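Local atomic coordinates of ancillary protein 1 (Streptococcus pyogenes, PDB entry 2XI9), a protein that acts as a pilus-presented adhesin whose internal thioester bond is required for efficient interaction with host cells. Residues 35-40 with 198-203. Residues are numbered along the deposited sequence; the frame is centred on the assembly and turned at random.
Sequences GDYSKL and FKYTVK
Y37 and Y200 meet in an offset edge-to-face pair. The ring centroids are 5.2 Å apart and the planes stand at 69°. Y200 turns its edge to the face of Y37, with Y200 CE1 3.5 Å from Y37 CD2. In Y37 the CG lies anti to the carbonyl carbon (chi1 -57°), which carries the ring out from the loop toward 198-203. K199 meets the hydroxyl end of the Y37 ring. K199 CD lies 3.5 Å from Y37 OH and also packs near Y37 CZ. With chi1 at 65°, K199 CG sits between its backbone N and carbonyl carbon and lies over the centre of the Y200 ring, 3.6 Å above its plane. K199 thus touches both tyrosines. No hydrogen bond joins the two segments directly. Instead, E328 serves both segments: OE1 hydrogen-bonds Y37 OH and OE2 forms a salt bridge with K199 NZ, which also pairs with D196. Within its own loop, Y37 OH takes a weak bond from G35 N. This buried contact joins the prealbumin-like and thioester domains. The 35-40 loop follows strand 26-33, the 3-10 turn 198-200 precedes helix 209-222, and strand 321-329 supplies E328 and R326 beside them.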
loop_
_atom_site.group_PDB
_atom_site.type_symbol
_atom_site.label_atom_id
_atom_site.label_comp_id
_atom_site.label_asym_id
_atom_site.label_seq_id
_atom_site.Cartn_x
_atom_site.Cartn_y
_atom_site.Cartn_z
ATOM N N GLY A 35 -8.635 10.334 -0.189
ATOM C CA GLY A 35 -7.846 10.724 -1.339
ATOM C C GLY A 35 -6.486 11.345 -1.044
ATOM O O GLY A 35 -5.788 11.723 -1.971
ATOM N N ASP A 36 -6.101 11.481 0.224
ATOM C CA ASP A 36 -4.763 12.039 0.528
ATOM C C ASP A 36 -4.303 11.530 1.867
ATOM O O ASP A 36 -4.607 12.089 2.903
ATOM C CB ASP A 36 -4.708 13.575 0.452
ATOM C CG ASP A 36 -3.280 14.140 0.722
ATOM O OD1 ASP A 36 -2.380 13.387 1.167
ATOM O OD2 ASP A 36 -3.065 15.345 0.519
ATOM N N TYR A 37 -3.574 10.428 1.833
ATOM C CA TYR A 37 -3.239 9.716 3.059
ATOM C C TYR A 37 -1.824 10.066 3.514
ATOM O O TYR A 37 -1.204 9.321 4.271
ATOM C CB TYR A 37 -3.428 8.224 2.814
ATOM C CG TYR A 37 -4.851 7.936 2.351
ATOM C CD1 TYR A 37 -5.917 8.040 3.234
ATOM C CD2 TYR A 37 -5.126 7.618 1.033
ATOM C CE1 TYR A 37 -7.214 7.820 2.827
ATOM C CE2 TYR A 37 -6.421 7.395 0.615
ATOM C CZ TYR A 37 -7.461 7.499 1.527
ATOM O OH TYR A 37 -8.759 7.268 1.126
ATOM N N SER A 38 -1.333 11.199 3.041
ATOM C CA SER A 38 0.033 11.686 3.332
ATOM C C SER A 38 0.204 12.203 4.751
ATOM O O SER A 38 1.336 12.443 5.202
ATOM C CB SER A 38 0.461 12.744 2.288
ATOM O OG SER A 38 -0.230 14.000 2.408
ATOM N N LYS A 39 -0.917 12.408 5.449
ATOM C CA LYS A 39 -0.937 12.852 6.844
ATOM C C LYS A 39 -2.296 12.522 7.450
ATOM O O LYS A 39 -3.263 12.361 6.716
ATOM C CB LYS A 39 -0.734 14.368 6.941
ATOM C CG LYS A 39 -1.759 15.203 6.115
ATOM C CD LYS A 39 -1.599 16.701 6.323
ATOM C CE LYS A 39 -2.546 17.260 7.400
ATOM N NZ LYS A 39 -4.015 17.375 7.032
ATOM N N LEU A 40 -2.370 12.427 8.778
ATOM C CA LEU A 40 -3.668 12.296 9.447
ATOM C C LEU A 40 -4.309 13.684 9.485
ATOM O O LEU A 40 -3.612 14.707 9.494
ATOM C CB LEU A 40 -3.535 11.715 10.857
ATOM C CG LEU A 40 -3.390 10.192 10.984
ATOM C CD1 LEU A 40 -2.334 9.627 10.054
ATOM C CD2 LEU A 40 -3.116 9.728 12.412
ATOM N N PHE A 198 -7.712 -0.559 -2.453
ATOM C CA PHE A 198 -8.300 0.009 -3.659
ATOM C C PHE A 198 -8.202 1.526 -3.661
ATOM O O PHE A 198 -7.950 2.134 -4.708
ATOM C CB PHE A 198 -9.772 -0.386 -3.758
ATOM C CG PHE A 198 -10.352 -0.186 -5.112
ATOM C CD1 PHE A 198 -11.072 0.950 -5.421
ATOM C CD2 PHE A 198 -10.158 -1.153 -6.088
ATOM C CE1 PHE A 198 -11.636 1.108 -6.702
ATOM C CE2 PHE A 198 -10.691 -0.993 -7.365
ATOM C CZ PHE A 198 -11.437 0.123 -7.662
ATOM N N LYS A 199 -8.406 2.122 -2.485
ATOM C CA LYS A 199 -8.364 3.568 -2.305
ATOM C C LYS A 199 -7.035 4.205 -2.715
ATOM O O LYS A 199 -7.028 5.412 -2.972
ATOM C CB LYS A 199 -8.681 3.964 -0.864
ATOM C CG LYS A 199 -7.648 3.494 0.150
ATOM C CD LYS A 199 -8.021 3.845 1.562
ATOM C CE LYS A 199 -9.319 3.258 1.981
ATOM N NZ LYS A 199 -9.496 3.336 3.465
ATOM N N TYR A 200 -5.943 3.425 -2.776
ATOM C CA TYR A 200 -4.639 3.975 -3.153
ATOM C C TYR A 200 -4.373 4.033 -4.656
ATOM O O TYR A 200 -3.348 4.573 -5.074
ATOM C CB TYR A 200 -3.506 3.256 -2.433
ATOM C CG TYR A 200 -3.713 3.240 -0.951
ATOM C CD1 TYR A 200 -3.557 4.388 -0.210
ATOM C CD2 TYR A 200 -4.118 2.080 -0.292
ATOM C CE1 TYR A 200 -3.790 4.404 1.154
ATOM C CE2 TYR A 200 -4.350 2.071 1.072
ATOM C CZ TYR A 200 -4.178 3.243 1.796
ATOM O OH TYR A 200 -4.421 3.249 3.146
ATOM N N THR A 201 -5.268 3.448 -5.462
ATOM C CA THR A 201 -5.079 3.357 -6.911
ATOM C C THR A 201 -5.499 4.620 -7.612
ATOM O O THR A 201 -6.389 5.328 -7.158
ATOM C CB THR A 201 -5.869 2.209 -7.545
ATOM O OG1 THR A 201 -7.276 2.407 -7.326
ATOM C CG2 THR A 201 -5.395 0.881 -6.962
ATOM N N VAL A 202 -4.885 4.867 -8.762
ATOM C CA VAL A 202 -5.192 6.052 -9.578
ATOM C C VAL A 202 -6.061 5.722 -10.792
ATOM O O VAL A 202 -6.956 6.487 -11.110
ATOM C CB VAL A 202 -3.865 6.697 -10.034
ATOM C CG1 VAL A 202 -4.088 7.742 -11.061
ATOM C CG2 VAL A 202 -3.135 7.293 -8.818
ATOM N N LYS A 203 -5.777 4.613 -11.490
ATOM C CA LYS A 203 -6.645 4.177 -12.607
ATOM C C LYS A 203 -6.845 2.667 -12.520
ATOM O O LYS A 203 -6.308 1.933 -13.332
ATOM C CB LYS A 203 -6.035 4.584 -13.954
ATOM C CG LYS A 203 -6.993 4.521 -15.152
ATOM C CD LYS A 203 -6.213 4.718 -16.470
ATOM C CE LYS A 203 -7.145 4.656 -17.714
ATOM N NZ LYS A 203 -8.104 5.788 -17.698
#